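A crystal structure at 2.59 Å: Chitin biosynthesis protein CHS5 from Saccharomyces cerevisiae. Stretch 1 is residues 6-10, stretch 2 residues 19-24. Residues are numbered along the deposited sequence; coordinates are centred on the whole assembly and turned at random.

Stretch 1, residues 6-10: VLLTV
Stretch 2, residues 19-24: LLTTQD

Two segments of one CHS5 chain meet as a short antiparallel ladder, their end-to-end directions 137° apart and 238 Å² buried between them. Strand is confined to Thr9-Val10 and Leu20-Thr21; the flanking residues are loop or turn. In register, Leu8 lies opposite Thr22 (CA to CA 4.8 Å), Thr9 opposite Thr21 (CA to CA 4.8 Å) and Val10 opposite Leu20 (CA to CA 4.4 Å). Backbone phi/psi run -102/103 at Leu8, -67/146 at Thr9, -107/160 at Val10, -104/167 at Leu20, -148/136 at Thr21 and -83/175 at Thr22.

Hydrogen bonding centres on the Thr9-Thr21 pair, which exchanges two bonds: Thr9 N donates to Thr21 O at 2.6 Å, a weak bond, and Thr21 N donates to Thr9 O at 2.5 Å, very short. Both bend to 125° at the hydrogen. The same carbonyls accept CA-H...O contacts, Leu8 CA to Thr21 O and Leu20 CA to Thr9 O, each 3.3 Å. Val10 and Leu20 form the adjacent non-hydrogen-bonded pair.

Side chains are modelled only to CB, so no rotamers are defined. CB of Thr9 and Thr21 share one sheet face, those of Val10 and Leu20 the other. The apolar contact is diagonal, Leu8 CB to Leu20 CB at 3.6 Å. Thr22 CB points away.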

# COMPACT_ATOMS: atom_id res chain seq x y z
N VAL A 6 -16.14 -18.37 10.60
CA VAL A 6 -15.75 -19.09 9.39
C VAL A 6 -14.52 -19.96 9.62
O VAL A 6 -14.10 -20.19 10.75
CB VAL A 6 -15.48 -18.10 8.26
N LEU A 7 -13.95 -20.45 8.52
CA LEU A 7 -12.73 -21.24 8.54
C LEU A 7 -12.13 -21.23 7.14
O LEU A 7 -12.53 -22.01 6.28
CB LEU A 7 -13.00 -22.66 9.01
N LEU A 8 -11.17 -20.34 6.92
CA LEU A 8 -10.65 -20.09 5.57
C LEU A 8 -9.31 -20.77 5.32
O LEU A 8 -8.27 -20.30 5.78
CB LEU A 8 -10.53 -18.59 5.33
N THR A 9 -9.34 -21.88 4.59
CA THR A 9 -8.13 -22.58 4.20
C THR A 9 -7.33 -21.73 3.22
O THR A 9 -7.91 -21.00 2.42
CB THR A 9 -8.46 -23.93 3.58
N VAL A 10 -6.01 -21.82 3.29
CA VAL A 10 -5.16 -20.94 2.50
C VAL A 10 -4.50 -21.66 1.32
O VAL A 10 -4.41 -22.88 1.29
CB VAL A 10 -4.10 -20.31 3.38
N LEU A 19 -4.68 -15.48 -0.97
CA LEU A 19 -6.00 -16.06 -1.22
C LEU A 19 -6.39 -17.10 -0.18
O LEU A 19 -5.68 -18.08 0.04
CB LEU A 19 -6.05 -16.66 -2.61
N LEU A 20 -7.54 -16.89 0.45
CA LEU A 20 -8.11 -17.85 1.39
C LEU A 20 -9.27 -18.59 0.73
O LEU A 20 -9.75 -18.17 -0.33
CB LEU A 20 -8.56 -17.16 2.66
N THR A 21 -9.72 -19.68 1.34
CA THR A 21 -10.79 -20.48 0.75
C THR A 21 -11.67 -21.14 1.81
O THR A 21 -11.17 -21.70 2.79
CB THR A 21 -10.20 -21.54 -0.17
N THR A 22 -12.98 -21.08 1.60
CA THR A 22 -13.94 -21.72 2.50
C THR A 22 -14.09 -23.20 2.17
O THR A 22 -13.51 -23.69 1.20
CB THR A 22 -15.29 -21.01 2.41
N GLN A 23 -14.87 -23.91 2.98
CA GLN A 23 -15.15 -25.32 2.73
C GLN A 23 -15.96 -25.47 1.44
O GLN A 23 -15.74 -26.39 0.66
CB GLN A 23 -15.90 -25.93 3.90
N ASP A 24 -16.89 -24.54 1.22
CA ASP A 24 -17.70 -24.52 0.01
C ASP A 24 -16.99 -23.75 -1.10
O ASP A 24 -17.59 -23.41 -2.12
CB ASP A 24 -19.06 -23.90 0.29